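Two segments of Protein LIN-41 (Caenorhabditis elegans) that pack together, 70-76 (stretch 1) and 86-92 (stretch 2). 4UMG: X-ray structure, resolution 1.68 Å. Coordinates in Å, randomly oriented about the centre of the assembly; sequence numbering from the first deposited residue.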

# COMPACT_ATOMS: atom_id res chain seq x y z
N THR A 70 -13.68 3.64 -4.40
CA THR A 70 -12.31 3.12 -4.52
C THR A 70 -12.28 1.65 -4.98
O THR A 70 -11.30 0.93 -4.75
CB THR A 70 -11.52 3.36 -3.22
OG1 THR A 70 -12.23 2.78 -2.11
CG2 THR A 70 -11.25 4.84 -2.96
N SER A 71 -13.35 1.22 -5.70
CA SER A 71 -13.54 -0.13 -6.25
C SER A 71 -12.46 -0.55 -7.27
O SER A 71 -12.37 -1.74 -7.60
CB SER A 71 -14.93 -0.25 -6.87
OG SER A 71 -15.22 0.84 -7.74
N ASP A 72 -11.63 0.41 -7.73
CA ASP A 72 -10.55 0.19 -8.70
C ASP A 72 -9.20 -0.09 -8.04
O ASP A 72 -8.23 -0.36 -8.74
CB ASP A 72 -10.41 1.43 -9.60
CG ASP A 72 -11.56 1.68 -10.56
OD1 ASP A 72 -11.91 0.76 -11.32
OD2 ASP A 72 -12.05 2.83 -10.60
N VAL A 73 -9.13 -0.01 -6.70
CA VAL A 73 -7.87 -0.18 -5.97
C VAL A 73 -7.89 -1.46 -5.13
O VAL A 73 -8.83 -1.72 -4.39
CB VAL A 73 -7.56 1.09 -5.10
CG1 VAL A 73 -6.30 0.92 -4.26
CG2 VAL A 73 -7.46 2.34 -5.96
N GLN A 74 -6.82 -2.26 -5.25
CA GLN A 74 -6.66 -3.49 -4.48
C GLN A 74 -5.29 -3.40 -3.81
O GLN A 74 -4.34 -2.90 -4.41
CB GLN A 74 -6.69 -4.71 -5.42
CG GLN A 74 -8.01 -4.88 -6.16
CD GLN A 74 -8.02 -6.14 -6.97
OE1 GLN A 74 -8.50 -7.18 -6.53
NE2 GLN A 74 -7.47 -6.09 -8.18
N ALA A 75 -5.19 -3.84 -2.57
CA ALA A 75 -3.90 -3.83 -1.89
C ALA A 75 -3.78 -5.11 -1.09
O ALA A 75 -4.74 -5.51 -0.42
CB ALA A 75 -3.78 -2.62 -0.98
N PHE A 76 -2.65 -5.80 -1.21
CA PHE A 76 -2.44 -6.96 -0.36
C PHE A 76 -1.07 -6.96 0.25
O PHE A 76 -0.12 -6.39 -0.29
CB PHE A 76 -2.77 -8.29 -1.00
CG PHE A 76 -1.97 -8.53 -2.22
CD1 PHE A 76 -0.69 -9.08 -2.13
CD2 PHE A 76 -2.52 -8.32 -3.48
CE1 PHE A 76 0.04 -9.33 -3.28
CE2 PHE A 76 -1.81 -8.63 -4.62
CZ PHE A 76 -0.53 -9.12 -4.52
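Stretch 2 (86-92) EVTMTPR

Stretch 2 is an extended segment that lies across stretch 1 with its chain running roughly the opposite way. The backbone of stretch 2 is extended, with residues 88-91 in a strand. Stretch 1 begins with a type I beta turn from Thr70 to Val73, closed by a backbone hydrogen bond from Val73 N to Thr70 O of 3.1 Å. It then straightens into a strand over Val73-Phe76, which continues later in the chain. The N-to-C directions of the two strands make an angle of 143°, and their axes come no closer than 8.5 Å. No hydrogen bond joins the two stretches. Side chains of stretch 2 pack on side chains and backbone of stretch 1, and the contact is small, burying 297 Å² with both sides summed.

The register follows from the opposed directions. Val87 lies near Phe76 at one end, with 6.3 Å between Val87 CA and Phe76 CA. Pro91 lies near Thr70 at the other, with 7.4 Å between Pro91 CA and Thr70 CA. Alternation along the extended chain sets which residues take part. The CA-to-CB bonds of Val87, Met89 and Pro91 point toward stretch 1. Thr88 and Thr90 make no contact with it.

Met89 covers the most surface. Its side chain, with chi1 p, chi2 t and chi3 p, brings the terminal methyl onto the strand of stretch 1. Met89 CE lies 3.8 Å from Val73 CG1 and 4.0 Å from Ala75 CB, both apolar contacts. The same methyl also rests against the backbone, with Met89 CE 3.7 Å from Val73 O and 3.9 Å from Ala75 N. The CA-to-CB bond of Gln74, between these two residues, points away. Met89 CE is 4.2 Å from Gln74 C. The sulfur sits farther along toward the turn, with Met89 SD 4.5 Å from Thr70 OG1.

Val87 covers the next largest area. It packs on Ala75, whose CA-to-CB bond points toward stretch 2. Val87 CG1 is 4.1 Å from Ala75 CB, and Val87 CB is 3.9 Å from Ala75 O. The other methyl reaches the next residue, with Val87 CG2 4.1 Å from Phe76 C. The CA-to-CB bond of Phe76 points away. Ala75 therefore touches both Val87 and Met89.

Thr70 closes the contact at the turn. The CA-to-CB bond of Thr70 points toward stretch 2; chi1 is p. Thr70 CG2 meets Pro91 CB at 4.2 Å. Ser71 and Asp72, in the middle of the turn, stay clear of stretch 2.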

# COMPACT_ATOMS: atom_id res chain seq x y z
N GLU A 86 -4.62 -9.01 6.64
CA GLU A 86 -5.76 -8.17 6.28
C GLU A 86 -5.32 -6.71 6.12
O GLU A 86 -4.71 -6.14 7.03
CB GLU A 86 -6.86 -8.30 7.35
CG GLU A 86 -8.13 -7.51 7.05
CD GLU A 86 -9.04 -8.01 5.94
OE1 GLU A 86 -8.97 -9.21 5.58
OE2 GLU A 86 -9.87 -7.20 5.47
N VAL A 87 -5.62 -6.12 4.97
CA VAL A 87 -5.29 -4.69 4.72
C VAL A 87 -6.57 -3.88 4.73
O VAL A 87 -7.48 -4.17 3.98
CB VAL A 87 -4.52 -4.50 3.38
CG1 VAL A 87 -4.19 -3.03 3.12
CG2 VAL A 87 -3.24 -5.34 3.37
N THR A 88 -6.64 -2.83 5.56
CA THR A 88 -7.82 -1.98 5.58
C THR A 88 -7.51 -0.74 4.75
O THR A 88 -6.45 -0.14 4.94
CB THR A 88 -8.13 -1.63 7.04
OG1 THR A 88 -8.52 -2.84 7.72
CG2 THR A 88 -9.24 -0.57 7.17
N MET A 89 -8.41 -0.37 3.83
CA MET A 89 -8.20 0.82 3.03
C MET A 89 -9.29 1.85 3.33
O MET A 89 -10.49 1.55 3.28
CB MET A 89 -7.98 0.54 1.54
CG MET A 89 -9.17 0.16 0.72
SD MET A 89 -8.63 0.35 -1.02
CE MET A 89 -7.38 -0.96 -1.10
N THR A 90 -8.83 2.99 3.80
CA THR A 90 -9.67 4.12 4.20
C THR A 90 -9.48 5.22 3.17
O THR A 90 -8.35 5.71 3.04
CB THR A 90 -9.24 4.59 5.60
OG1 THR A 90 -9.21 3.47 6.48
CG2 THR A 90 -10.15 5.69 6.17
N PRO A 91 -10.56 5.69 2.49
CA PRO A 91 -10.39 6.80 1.55
C PRO A 91 -10.22 8.10 2.33
O PRO A 91 -10.84 8.29 3.38
CB PRO A 91 -11.70 6.82 0.75
CG PRO A 91 -12.71 6.21 1.66
CD PRO A 91 -11.97 5.23 2.54
N ARG A 92 -9.30 8.94 1.85
CA ARG A 92 -9.04 10.24 2.47
C ARG A 92 -9.29 11.30 1.42
O ARG A 92 -9.60 10.97 0.27
CB ARG A 92 -7.60 10.29 3.04
CG ARG A 92 -7.40 9.38 4.26
CD ARG A 92 -8.02 9.95 5.53
NE ARG A 92 -7.87 9.05 6.67
CZ ARG A 92 -8.85 8.71 7.50
NH1 ARG A 92 -10.08 9.19 7.32
NH2 ARG A 92 -8.62 7.88 8.51